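Local coordinates for XAC2610 protein (Xanthomonas axonopodis pv. citri, PDB 4QTQ), which binds calcium and probably acts as an immunity protein that inhibits a peptidoglycan hydrolase linked to a type IV secretion system used in bacterial killing, at residues K89-I94 and V108-K113; D98-G103 and V124-A129; M157-S162 and F171-L176. All blocks are in the same frame, centred on the assembly; numbering follows the deposited sequence.

Contact 1: K89-I94 and V108-K113; sequences KNRHSI and VVWSGK
I94 pairs with V109 where the loop 89-94 runs into strand 94-97, an antiparallel non-hydrogen-bonded pair with CA atoms 4.8 Å apart. One position back, S93 O accepts the backbone N-H of W110 at 2.8 Å in a nearly straight bond, 173° at the hydrogen. The same carbonyl oxygen receives a CA-H...O contact from V109, and V108 O takes a matching one from I94 CA, so the edges meet much as in a sheet although most of 89-94 is irregular. Beta-branched I94 and V109 suit extended backbone; their side chains share one face of the sheet, I94 CG1 only just reaching V109 CG2.

In the mixed sheet, strand 106-112 lies between 94-97 and 121-128, and near its end S111 and G112 both face S121 in a classic beta bulge. G112 O of the bulge lies at the edge of the W110 ring, in its plane, and takes a weak hydrogen bond from W110 NE1.

W110 carries most of the side-chain contact. Its CG stands anti to the backbone N (chi1 175°), and R91 crosses over one face of the indole. R91 CD makes a CH-pi contact 4.0 Å from the centroid of the six-membered ring of W110, and R91 NH1 lies 3.6 Å from W110 CH2. The guanidinium plane is only 18° from the ring plane, so this flat, polar end can rest on an aromatic surface while staying near solvent; NH2 has a long, weak ion pair with D73. Y71 stacks on the W110 ring too. Small S93 brings OG within 4.0 Å of W110 CE3, and that hydroxyl is hydrogen-bonded to Y71 O and D73 N.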
ATOM      1  N   LYS A  89      -5.279  10.504  -1.127  1.00102.72           N
ATOM      2  CA  LYS A  89      -6.136  10.203   0.020  1.00103.29           C
ATOM      3  C   LYS A  89      -7.236   9.205  -0.359  1.00100.20           C
ATOM      4  O   LYS A  89      -8.078   8.858   0.468  1.00102.51           O
ATOM      5  CB  LYS A  89      -6.724  11.498   0.578  1.00108.61           C
ATOM      6  CG  LYS A  89      -5.642  12.418   1.120  1.00110.39           C
ATOM      7  CD  LYS A  89      -6.182  13.738   1.633  1.00116.72           C
ATOM      8  CE  LYS A  89      -5.039  14.611   2.129  1.00117.38           C
ATOM      9  NZ  LYS A  89      -5.499  15.924   2.657  1.00123.57           N
ATOM     10  N   ASN A  90      -7.212   8.740  -1.609  1.00 94.38           N
ATOM     11  CA  ASN A  90      -8.106   7.682  -2.068  1.00 89.60           C
ATOM     12  C   ASN A  90      -7.592   6.311  -1.667  1.00 82.20           C
ATOM     13  O   ASN A  90      -6.438   6.145  -1.271  1.00 84.39           O
ATOM     14  CB  ASN A  90      -8.254   7.710  -3.596  1.00 90.77           C
ATOM     15  CG  ASN A  90      -9.202   8.789  -4.076  1.00 95.86           C
ATOM     16  OD1 ASN A  90     -10.219   9.070  -3.441  1.00 99.09           O
ATOM     17  ND2 ASN A  90      -8.881   9.390  -5.220  1.00 97.14           N
ATOM     18  N   ARG A  91      -8.480   5.338  -1.787  1.00 75.77           N
ATOM     19  CA  ARG A  91      -8.166   3.941  -1.598  1.00 71.08           C
ATOM     20  C   ARG A  91      -8.474   3.281  -2.927  1.00 66.57           C
ATOM     21  O   ARG A  91      -9.543   3.487  -3.486  1.00 65.65           O
ATOM     22  CB  ARG A  91      -9.049   3.369  -0.496  1.00 73.22           C
ATOM     23  CG  ARG A  91      -8.943   1.866  -0.281  1.00 74.23           C
ATOM     24  CD  ARG A  91     -10.064   1.365   0.621  1.00 76.92           C
ATOM     25  NE  ARG A  91     -11.389   1.641   0.065  1.00 76.84           N
ATOM     26  CZ  ARG A  91     -12.544   1.411   0.689  1.00 79.59           C
ATOM     27  NH1 ARG A  91     -12.568   0.884   1.911  1.00 84.23           N
ATOM     28  NH2 ARG A  91     -13.688   1.707   0.081  1.00 79.05           N
ATOM     29  N   HIS A  92      -7.520   2.524  -3.450  1.00 45.64           N
ATOM     30  CA  HIS A  92      -7.701   1.787  -4.698  1.00 43.86           C
ATOM     31  C   HIS A  92      -7.356   0.340  -4.445  1.00 40.12           C
ATOM     32  O   HIS A  92      -6.597   0.047  -3.533  1.00 38.10           O
ATOM     33  CB  HIS A  92      -6.806   2.349  -5.810  1.00 44.45           C
ATOM     34  CG  HIS A  92      -7.289   3.645  -6.378  1.00 46.21           C
ATOM     35  ND1 HIS A  92      -7.045   4.860  -5.774  1.00 47.24           N
ATOM     36  CD2 HIS A  92      -7.993   3.920  -7.502  1.00 47.46           C
ATOM     37  CE1 HIS A  92      -7.582   5.825  -6.496  1.00 47.94           C
ATOM     38  NE2 HIS A  92      -8.164   5.282  -7.548  1.00 48.82           N
ATOM     39  N   SER A  93      -7.916  -0.560  -5.254  1.00 39.37           N
ATOM     40  CA  SER A  93      -7.613  -1.999  -5.139  1.00 37.89           C
ATOM     41  C   SER A  93      -6.192  -2.357  -5.618  1.00 37.11           C
ATOM     42  O   SER A  93      -5.514  -3.190  -5.007  1.00 35.23           O
ATOM     43  CB  SER A  93      -8.631  -2.822  -5.927  1.00 39.27           C
ATOM     44  OG  SER A  93      -9.927  -2.680  -5.383  1.00 39.01           O
ATOM     45  N   ILE A  94      -5.756  -1.740  -6.723  1.00 36.82           N
ATOM     46  CA  ILE A  94      -4.489  -2.106  -7.363  1.00 36.58           C
ATOM     47  C   ILE A  94      -3.768  -0.839  -7.789  1.00 36.41           C
ATOM     48  O   ILE A  94      -4.283  -0.088  -8.624  1.00 36.07           O
ATOM     49  CB  ILE A  94      -4.719  -3.011  -8.594  1.00 38.34           C
ATOM     50  CG1 ILE A  94      -5.254  -4.378  -8.157  1.00 38.25           C
ATOM     51  CG2 ILE A  94      -3.425  -3.176  -9.400  1.00 39.01           C
ATOM     52  CD1 ILE A  94      -5.823  -5.199  -9.289  1.00 39.67           C
ATOM     53  N   VAL A 108       1.080  -2.431  -5.560  1.00 32.65           N
ATOM     54  CA  VAL A 108       0.454  -2.493  -4.247  1.00 32.37           C
ATOM     55  C   VAL A 108      -0.970  -2.989  -4.436  1.00 32.15           C
ATOM     56  O   VAL A 108      -1.724  -2.469  -5.264  1.00 32.42           O
ATOM     57  CB  VAL A 108       0.440  -1.114  -3.548  1.00 33.01           C
ATOM     58  CG1 VAL A 108      -0.250  -1.212  -2.196  1.00 33.89           C
ATOM     59  CG2 VAL A 108       1.840  -0.561  -3.397  1.00 33.44           C
ATOM     60  N   VAL A 109      -1.339  -3.997  -3.663  1.00 32.01           N
ATOM     61  CA  VAL A 109      -2.613  -4.660  -3.832  1.00 32.71           C
ATOM     62  C   VAL A 109      -3.396  -4.632  -2.506  1.00 32.29           C
ATOM     63  O   VAL A 109      -2.845  -4.938  -1.444  1.00 31.11           O
ATOM     64  CB  VAL A 109      -2.368  -6.094  -4.331  1.00 32.66           C
ATOM     65  CG1 VAL A 109      -3.620  -6.930  -4.257  1.00 33.82           C
ATOM     66  CG2 VAL A 109      -1.835  -6.062  -5.767  1.00 33.24           C
ATOM     67  N   TRP A 110      -4.666  -4.232  -2.573  1.00 32.29           N
ATOM     68  CA  TRP A 110      -5.535  -4.250  -1.400  1.00 31.69           C
ATOM     69  C   TRP A 110      -5.918  -5.695  -1.155  1.00 31.08           C
ATOM     70  O   TRP A 110      -6.802  -6.231  -1.825  1.00 31.95           O
ATOM     71  CB  TRP A 110      -6.761  -3.362  -1.609  1.00 32.46           C
ATOM     72  CG  TRP A 110      -7.766  -3.428  -0.465  1.00 32.62           C
ATOM     73  CD1 TRP A 110      -7.583  -4.001   0.766  1.00 31.49           C
ATOM     74  CD2 TRP A 110      -9.100  -2.894  -0.460  1.00 33.73           C
ATOM     75  NE1 TRP A 110      -8.731  -3.885   1.521  1.00 33.21           N
ATOM     76  CE2 TRP A 110      -9.670  -3.194   0.802  1.00 33.09           C
ATOM     77  CE3 TRP A 110      -9.881  -2.216  -1.410  1.00 34.65           C
ATOM     78  CZ2 TRP A 110     -10.969  -2.839   1.134  1.00 33.66           C
ATOM     79  CZ3 TRP A 110     -11.174  -1.863  -1.077  1.00 35.33           C
ATOM     80  CH2 TRP A 110     -11.708  -2.177   0.189  1.00 34.98           C
ATOM     81  N   SER A 111      -5.230  -6.331  -0.206  1.00 31.24           N
ATOM     82  CA  SER A 111      -5.341  -7.778   0.010  1.00 31.34           C
ATOM     83  C   SER A 111      -6.000  -8.195   1.329  1.00 33.04           C
ATOM     84  O   SER A 111      -6.313  -9.365   1.504  1.00 33.50           O
ATOM     85  CB  SER A 111      -3.959  -8.418  -0.049  1.00 31.53           C
ATOM     86  OG  SER A 111      -3.108  -7.873   0.949  1.00 30.98           O
ATOM     87  N   GLY A 112      -6.202  -7.270   2.259  1.00 33.43           N
ATOM     88  CA  GLY A 112      -6.739  -7.651   3.566  1.00 34.39           C
ATOM     89  C   GLY A 112      -7.423  -6.497   4.238  1.00 35.00           C
ATOM     90  O   GLY A 112      -7.547  -5.417   3.654  1.00 34.44           O
ATOM     91  N   LYS A 113      -7.854  -6.727   5.470  1.00 36.16           N
ATOM     92  CA  LYS A 113      -8.433  -5.681   6.289  1.00 38.93           C
ATOM     93  C   LYS A 113      -7.825  -5.712   7.694  1.00 39.29           C
ATOM     94  O   LYS A 113      -8.528  -5.707   8.687  1.00 39.38           O
ATOM     95  CB  LYS A 113      -9.967  -5.809   6.309  1.00 41.46           C
ATOM     96  CG  LYS A 113     -10.586  -5.482   4.954  1.00 42.39           C
ATOM     97  CD  LYS A 113     -12.079  -5.227   5.024  1.00 45.35           C
ATOM     98  CE  LYS A 113     -12.799  -6.433   5.583  1.00 47.59           C
ATOM     99  NZ  LYS A 113     -14.213  -6.425   5.136  1.00 50.05           N
TER

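Contact 2: D98-G103 and V124-A129; sequences DINGDG and VYLFDA. With CA (calcium ion), chain B.
I99, within a calcium-binding loop whose DxNxDG sequence and spacing resemble those of EF-hand-like calcium loops, here placed between two beta strands, meets V124 tip to tip. Followed outward, I99 begins with CB, 4.1 Å from L126 CD2. The CG2 branch turns to L158. CG1 is anti to the carbonyl carbon (chi1 -66°), and the chain extends from it until I99 CD1 reaches V124 CG1 at 3.6 Å and also packs on V108. A branched aliphatic residue suits this place: it is the one apolar side chain among residues 98-103, which are otherwise acidic, amide or glycine, and it packs the loop against V124 and L126 of strand 121-128. The side chain of N100 also points its end at L126.

The metal side of the loop is polar. D98 OD1 and N100 OD1 each bind calcium at 2.3 Å, and D102 OD1 binds at 2.5 Å; H104, through its backbone O, and D106 add ligands from just beyond the segment. Hard carboxylate and amide oxygens suit calcium, and the ion probably offsets the repulsion among the clustered carboxylates. The other oxygen of D98, OD2, accepts the backbone N-H of G103 at 2.8 Å from above the carboxylate plane, a bond that spans the turn from D98 to G103. G101 and G103 both have positive phi, a backbone shape glycine adopts readily.

No direct hydrogen bond joins 98-103 to 124-129. A water that binds calcium at 2.3 Å bridges them instead, donating to D102 OD2 at 2.6 Å and to F127 O at 2.7 Å.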
ATOM      1  N   ASP A  98       6.159   3.788  -8.037  1.00 39.93           N
ATOM      2  CA  ASP A  98       7.555   3.458  -7.746  1.00 39.89           C
ATOM      3  C   ASP A  98       7.803   3.829  -6.314  1.00 39.46           C
ATOM      4  O   ASP A  98       7.873   4.998  -5.973  1.00 40.48           O
ATOM      5  CB  ASP A  98       8.518   4.222  -8.665  1.00 41.69           C
ATOM      6  CG  ASP A  98       9.984   3.848  -8.441  1.00 42.41           C
ATOM      7  OD1 ASP A  98      10.274   2.734  -7.924  1.00 40.42           O
ATOM      8  OD2 ASP A  98      10.848   4.682  -8.801  1.00 43.86           O
ATOM      9  N   ILE A  99       7.914   2.825  -5.464  1.00 39.26           N
ATOM     10  CA  ILE A  99       8.045   3.048  -4.033  1.00 40.59           C
ATOM     11  C   ILE A  99       9.506   3.312  -3.686  1.00 42.83           C
ATOM     12  O   ILE A  99       9.801   4.192  -2.879  1.00 43.74           O
ATOM     13  CB  ILE A  99       7.481   1.847  -3.230  1.00 40.20           C
ATOM     14  CG1 ILE A  99       5.960   1.753  -3.454  1.00 39.97           C
ATOM     15  CG2 ILE A  99       7.798   1.979  -1.743  1.00 41.20           C
ATOM     16  CD1 ILE A  99       5.304   0.512  -2.892  1.00 40.25           C
ATOM     17  N   ASN A 100      10.417   2.571  -4.309  1.00 43.80           N
ATOM     18  CA  ASN A 100      11.832   2.661  -3.943  1.00 46.77           C
ATOM     19  C   ASN A 100      12.692   3.591  -4.814  1.00 48.89           C
ATOM     20  O   ASN A 100      13.916   3.590  -4.689  1.00 52.00           O
ATOM     21  CB  ASN A 100      12.457   1.259  -3.837  1.00 45.90           C
ATOM     22  CG  ASN A 100      12.418   0.484  -5.134  1.00 44.10           C
ATOM     23  OD1 ASN A 100      11.786   0.880  -6.118  1.00 42.79           O
ATOM     24  ND2 ASN A 100      13.078  -0.653  -5.128  1.00 44.11           N
ATOM     25  N   GLY A 101      12.055   4.382  -5.675  1.00 48.87           N
ATOM     26  CA  GLY A 101      12.734   5.452  -6.406  1.00 50.23           C
ATOM     27  C   GLY A 101      13.742   5.047  -7.474  1.00 50.21           C
ATOM     28  O   GLY A 101      14.557   5.866  -7.897  1.00 52.73           O
ATOM     29  N   ASP A 102      13.684   3.806  -7.938  1.00 48.27           N
ATOM     30  CA  ASP A 102      14.624   3.336  -8.954  1.00 48.09           C
ATOM     31  C   ASP A 102      14.126   3.520 -10.388  1.00 49.30           C
ATOM     32  O   ASP A 102      14.774   3.073 -11.321  1.00 51.16           O
ATOM     33  CB  ASP A 102      14.993   1.867  -8.704  1.00 46.93           C
ATOM     34  CG  ASP A 102      13.844   0.896  -8.993  1.00 44.63           C
ATOM     35  OD1 ASP A 102      12.691   1.328  -9.190  1.00 42.11           O
ATOM     36  OD2 ASP A 102      14.110  -0.318  -9.025  1.00 43.28           O
ATOM     37  N   GLY A 103      12.979   4.164 -10.573  1.00 51.17           N
ATOM     38  CA  GLY A 103      12.471   4.447 -11.917  1.00 52.72           C
ATOM     39  C   GLY A 103      11.570   3.377 -12.521  1.00 53.05           C
ATOM     40  O   GLY A 103      11.073   3.554 -13.636  1.00 54.96           O
ATOM     41  N   VAL A 124       2.561  -5.501  -0.785  1.00 31.49           N
ATOM     42  CA  VAL A 124       3.471  -4.671  -1.566  1.00 32.84           C
ATOM     43  C   VAL A 124       4.477  -5.563  -2.297  1.00 32.82           C
ATOM     44  O   VAL A 124       5.083  -6.454  -1.693  1.00 32.27           O
ATOM     45  CB  VAL A 124       4.182  -3.646  -0.655  1.00 33.21           C
ATOM     46  CG1 VAL A 124       5.180  -2.810  -1.433  1.00 34.33           C
ATOM     47  CG2 VAL A 124       3.152  -2.754   0.014  1.00 33.97           C
ATOM     48  N   TYR A 125       4.626  -5.318  -3.601  1.00 33.01           N
ATOM     49  CA  TYR A 125       5.579  -6.028  -4.458  1.00 32.33           C
ATOM     50  C   TYR A 125       6.514  -5.039  -5.171  1.00 32.58           C
ATOM     51  O   TYR A 125       6.058  -4.191  -5.960  1.00 31.68           O
ATOM     52  CB  TYR A 125       4.852  -6.867  -5.520  1.00 33.11           C
ATOM     53  CG  TYR A 125       3.748  -7.769  -4.990  1.00 33.15           C
ATOM     54  CD1 TYR A 125       2.519  -7.242  -4.618  1.00 33.96           C
ATOM     55  CD2 TYR A 125       3.930  -9.141  -4.872  1.00 34.15           C
ATOM     56  CE1 TYR A 125       1.505  -8.045  -4.128  1.00 34.25           C
ATOM     57  CE2 TYR A 125       2.921  -9.967  -4.379  1.00 34.23           C
ATOM     58  CZ  TYR A 125       1.709  -9.403  -4.004  1.00 34.43           C
ATOM     59  OH  TYR A 125       0.683 -10.169  -3.538  1.00 33.91           O
ATOM     60  N   LEU A 126       7.816  -5.151  -4.898  1.00 32.66           N
ATOM     61  CA  LEU A 126       8.814  -4.325  -5.576  1.00 33.95           C
ATOM     62  C   LEU A 126       9.321  -5.023  -6.837  1.00 34.46           C
ATOM     63  O   LEU A 126       9.590  -6.227  -6.839  1.00 33.75           O
ATOM     64  CB  LEU A 126       9.986  -4.015  -4.639  1.00 34.35           C
ATOM     65  CG  LEU A 126       9.685  -3.210  -3.375  1.00 34.57           C
ATOM     66  CD1 LEU A 126      10.983  -2.931  -2.644  1.00 35.52           C
ATOM     67  CD2 LEU A 126       8.976  -1.902  -3.699  1.00 35.14           C
ATOM     68  N   PHE A 127       9.461  -4.263  -7.914  1.00 37.24           N
ATOM     69  CA  PHE A 127      10.068  -4.803  -9.101  1.00 39.21           C
ATOM     70  C   PHE A 127      11.550  -5.044  -8.827  1.00 42.65           C
ATOM     71  O   PHE A 127      12.267  -4.138  -8.413  1.00 41.37           O
ATOM     72  CB  PHE A 127       9.910  -3.862 -10.295  1.00 39.43           C
ATOM     73  CG  PHE A 127      10.326  -4.482 -11.584  1.00 41.12           C
ATOM     74  CD1 PHE A 127       9.536  -5.455 -12.178  1.00 41.14           C
ATOM     75  CD2 PHE A 127      11.519  -4.121 -12.195  1.00 43.77           C
ATOM     76  CE1 PHE A 127       9.924  -6.049 -13.363  1.00 43.94           C
ATOM     77  CE2 PHE A 127      11.911  -4.707 -13.385  1.00 46.76           C
ATOM     78  CZ  PHE A 127      11.108  -5.665 -13.976  1.00 46.66           C
ATOM     79  N   ASP A 128      11.986  -6.281  -9.022  1.00 46.48           N
ATOM     80  CA  ASP A 128      13.370  -6.646  -8.794  1.00 51.93           C
ATOM     81  C   ASP A 128      14.035  -6.678 -10.157  1.00 54.65           C
ATOM     82  O   ASP A 128      13.804  -7.595 -10.944  1.00 56.01           O
ATOM     83  CB  ASP A 128      13.449  -8.002  -8.097  1.00 54.87           C
ATOM     84  CG  ASP A 128      14.807  -8.266  -7.481  1.00 60.53           C
ATOM     85  OD1 ASP A 128      15.810  -8.294  -8.226  1.00 64.45           O
ATOM     86  OD2 ASP A 128      14.863  -8.452  -6.247  1.00 62.41           O
ATOM     87  N   ALA A 129      14.840  -5.652 -10.427  1.00 57.04           N
ATOM     88  CA  ALA A 129      15.469  -5.441 -11.736  1.00 61.45           C
ATOM     89  C   ALA A 129      16.329  -6.622 -12.207  1.00 65.67           C
ATOM     90  O   ALA A 129      16.419  -6.893 -13.411  1.00 65.85           O
ATOM     91  CB  ALA A 129      16.305  -4.166 -11.708  1.00 63.13           C
TER
HETATM   92 CA    CA B 301      10.620   0.424  -8.099  1.00 41.14          CA
HETATM   93  O   HOH W   1      11.844  -1.507  -8.426  1.00 36.24           O

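Contact 3: M157-S162 and F171-L176; sequences MLTSTS and FDTYEL
M157 starts the pairing opposite E175, its chain bent at chi2 (-61°) and laid obliquely across its neighbour: M157 CE touches E175 CG at 3.9 Å, while its SD lies 4.0 Å from T173 CG2. Next, L158 and Y174 form an antiparallel hydrogen-bonded pair, with N-H to O bonds of 2.8 Å in both directions; their CB atoms meet on the other face, and L158 O lies at the edge of the tyrosine ring. T159 stands beside T173, T159 CG2 against T173 OG1 at 3.7 Å, both beta-branched and suited to extended backbone. S160 pairs with D172 through two more hydrogen bonds, and its short side chain fits the buried face where the D172 carboxylate makes a salt bridge with R186. T161 sets CG2 3.7 Å from F171 CD1, while its hydroxyl bonds to N148.

Strands 157-163 and 168-176 form a beta hairpin within an antiparallel sheet, flanked by strand 152-154 beside 157-163 and strand 181-190 beside 168-176. Helix 138-143 packs on the L158, S160 and Y174 face, where L140 touches L158 and L176 and I143 touches S160 and Y174.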
ATOM      1  N   MET A 157      11.977   8.244   2.111  1.00 46.27           N
ATOM      2  CA  MET A 157      11.227   8.243   3.372  1.00 46.13           C
ATOM      3  C   MET A 157       9.762   7.867   3.156  1.00 43.50           C
ATOM      4  O   MET A 157       9.103   8.382   2.253  1.00 40.96           O
ATOM      5  CB  MET A 157      11.303   9.617   4.051  1.00 48.67           C
ATOM      6  CG  MET A 157      12.709  10.036   4.459  1.00 51.68           C
ATOM      7  SD  MET A 157      13.433   8.898   5.658  1.00 53.59           S
ATOM      8  CE  MET A 157      15.173   9.338   5.558  1.00 58.01           C
ATOM      9  N   LEU A 158       9.270   6.975   4.009  1.00 41.47           N
ATOM     10  CA  LEU A 158       7.896   6.518   3.980  1.00 41.15           C
ATOM     11  C   LEU A 158       7.215   6.908   5.297  1.00 41.17           C
ATOM     12  O   LEU A 158       7.744   6.646   6.375  1.00 39.42           O
ATOM     13  CB  LEU A 158       7.849   4.995   3.807  1.00 42.78           C
ATOM     14  CG  LEU A 158       7.945   4.439   2.379  1.00 46.27           C
ATOM     15  CD1 LEU A 158       9.176   4.933   1.621  1.00 47.84           C
ATOM     16  CD2 LEU A 158       7.927   2.920   2.407  1.00 47.85           C
ATOM     17  N   THR A 159       6.044   7.525   5.212  1.00 39.26           N
ATOM     18  CA  THR A 159       5.300   7.902   6.412  1.00 40.38           C
ATOM     19  C   THR A 159       3.978   7.145   6.524  1.00 38.24           C
ATOM     20  O   THR A 159       3.325   6.854   5.528  1.00 37.13           O
ATOM     21  CB  THR A 159       5.034   9.418   6.457  1.00 42.72           C
ATOM     22  OG1 THR A 159       4.522   9.844   5.193  1.00 44.79           O
ATOM     23  CG2 THR A 159       6.313  10.182   6.746  1.00 44.32           C
ATOM     24  N   SER A 160       3.605   6.826   7.758  1.00 39.09           N
ATOM     25  CA  SER A 160       2.404   6.049   8.064  1.00 38.99           C
ATOM     26  C   SER A 160       1.883   6.519   9.420  1.00 39.91           C
ATOM     27  O   SER A 160       2.673   6.894  10.292  1.00 41.12           O
ATOM     28  CB  SER A 160       2.747   4.558   8.121  1.00 39.34           C
ATOM     29  OG  SER A 160       1.586   3.737   8.108  1.00 42.25           O
ATOM     30  N   THR A 161       0.566   6.539   9.590  1.00 39.83           N
ATOM     31  CA  THR A 161      -0.020   6.945  10.859  1.00 42.59           C
ATOM     32  C   THR A 161      -0.800   5.799  11.488  1.00 41.91           C
ATOM     33  O   THR A 161      -1.404   4.975  10.798  1.00 42.32           O
ATOM     34  CB  THR A 161      -0.948   8.178  10.732  1.00 43.89           C
ATOM     35  OG1 THR A 161      -2.159   7.808  10.080  1.00 45.28           O
ATOM     36  CG2 THR A 161      -0.293   9.275   9.940  1.00 46.32           C
ATOM     37  N   SER A 162      -0.778   5.764  12.809  1.00 44.94           N
ATOM     38  CA  SER A 162      -1.564   4.818  13.565  1.00 47.52           C
ATOM     39  C   SER A 162      -2.140   5.531  14.798  1.00 47.75           C
ATOM     40  O   SER A 162      -2.091   6.765  14.889  1.00 45.88           O
ATOM     41  CB  SER A 162      -0.695   3.620  13.947  1.00 48.93           C
ATOM     42  OG  SER A 162      -1.515   2.482  14.158  1.00 54.74           O
ATOM     43  N   PHE A 171       2.850   8.707  14.527  1.00 40.99           N
ATOM     44  CA  PHE A 171       3.346   9.116  13.223  1.00 41.88           C
ATOM     45  C   PHE A 171       4.697   8.455  13.018  1.00 40.30           C
ATOM     46  O   PHE A 171       5.660   8.785  13.691  1.00 38.86           O
ATOM     47  CB  PHE A 171       3.466  10.640  13.125  1.00 43.78           C
ATOM     48  CG  PHE A 171       2.180  11.372  13.407  1.00 47.12           C
ATOM     49  CD1 PHE A 171       1.245  11.565  12.408  1.00 49.10           C
ATOM     50  CD2 PHE A 171       1.909  11.871  14.679  1.00 47.32           C
ATOM     51  CE1 PHE A 171       0.058  12.235  12.670  1.00 51.22           C
ATOM     52  CE2 PHE A 171       0.731  12.539  14.939  1.00 48.76           C
ATOM     53  CZ  PHE A 171      -0.195  12.726  13.935  1.00 49.78           C
ATOM     54  N   ASP A 172       4.739   7.503  12.095  1.00 41.24           N
ATOM     55  CA  ASP A 172       5.935   6.703  11.830  1.00 41.40           C
ATOM     56  C   ASP A 172       6.639   7.161  10.567  1.00 41.02           C
ATOM     57  O   ASP A 172       5.995   7.490   9.572  1.00 42.51           O
ATOM     58  CB  ASP A 172       5.561   5.225  11.697  1.00 40.12           C
ATOM     59  CG  ASP A 172       5.318   4.574  13.028  1.00 41.43           C
ATOM     60  OD1 ASP A 172       5.716   5.138  14.057  1.00 42.18           O
ATOM     61  OD2 ASP A 172       4.745   3.475  13.062  1.00 45.21           O
ATOM     62  N   THR A 173       7.965   7.179  10.624  1.00 39.47           N
ATOM     63  CA  THR A 173       8.786   7.465   9.461  1.00 39.18           C
ATOM     64  C   THR A 173       9.762   6.300   9.286  1.00 38.65           C
ATOM     65  O   THR A 173      10.447   5.889  10.241  1.00 36.89           O
ATOM     66  CB  THR A 173       9.533   8.812   9.587  1.00 40.61           C
ATOM     67  OG1 THR A 173       8.580   9.889   9.637  1.00 43.48           O
ATOM     68  CG2 THR A 173      10.478   9.032   8.406  1.00 41.00           C
ATOM     69  N   TYR A 174       9.775   5.757   8.070  1.00 36.91           N
ATOM     70  CA  TYR A 174      10.639   4.651   7.694  1.00 37.71           C
ATOM     71  C   TYR A 174      11.592   5.163   6.640  1.00 38.57           C
ATOM     72  O   TYR A 174      11.202   5.960   5.777  1.00 37.30           O
ATOM     73  CB  TYR A 174       9.833   3.496   7.085  1.00 38.53           C
ATOM     74  CG  TYR A 174       8.916   2.808   8.059  1.00 37.98           C
ATOM     75  CD1 TYR A 174       7.680   3.363   8.396  1.00 38.66           C
ATOM     76  CD2 TYR A 174       9.288   1.605   8.647  1.00 37.90           C
ATOM     77  CE1 TYR A 174       6.836   2.730   9.302  1.00 38.59           C
ATOM     78  CE2 TYR A 174       8.456   0.960   9.541  1.00 38.54           C
ATOM     79  CZ  TYR A 174       7.240   1.525   9.872  1.00 38.53           C
ATOM     80  OH  TYR A 174       6.439   0.883  10.772  1.00 39.07           O
ATOM     81  N   GLU A 175      12.839   4.704   6.706  1.00 39.16           N
ATOM     82  CA  GLU A 175      13.789   4.929   5.616  1.00 40.66           C
ATOM     83  C   GLU A 175      13.842   3.636   4.835  1.00 42.93           C
ATOM     84  O   GLU A 175      13.938   2.551   5.427  1.00 41.78           O
ATOM     85  CB  GLU A 175      15.168   5.297   6.148  1.00 39.48           C
ATOM     86  CG  GLU A 175      16.196   5.574   5.062  1.00 40.72           C
ATOM     87  CD  GLU A 175      17.512   6.094   5.604  1.00 41.22           C
ATOM     88  OE1 GLU A 175      17.705   6.098   6.831  1.00 40.78           O
ATOM     89  OE2 GLU A 175      18.374   6.493   4.797  1.00 44.51           O
ATOM     90  N   LEU A 176      13.764   3.746   3.513  1.00 44.63           N
ATOM     91  CA  LEU A 176      13.835   2.582   2.656  1.00 48.88           C
ATOM     92  C   LEU A 176      15.182   2.574   1.967  1.00 54.25           C
ATOM     93  O   LEU A 176      15.495   3.498   1.218  1.00 55.18           O
ATOM     94  CB  LEU A 176      12.726   2.596   1.610  1.00 52.83           C
ATOM     95  CG  LEU A 176      12.689   1.327   0.735  1.00 56.44           C
ATOM     96  CD1 LEU A 176      12.006   0.165   1.450  1.00 57.85           C
ATOM     97  CD2 LEU A 176      11.988   1.621  -0.570  1.00 58.25           C
TER

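Contacts 1 and 2 share the mixed sheet, since strands 106-112 and 121-128 are neighbours in it, whereas contact 3 belongs to a separate antiparallel sheet. The first two are largely buried; the third is partly so. V108 CG2 of contact 1 packs on I99 CD1 of contact 2, and N100 CB and I99 CG2 of contact 2 meet L176 CD2 and L158 CD2 of contact 3, respectively, making the calcium loop a bridge between the sheets. Contacts 1 and 3 do not touch, their nearest atoms being about 9 Å apart. Regular backbone bonds dominate contact 3, an arginine side chain laid over an indole face marks contact 1, and metal ligation with bridging water distinguishes contact 2.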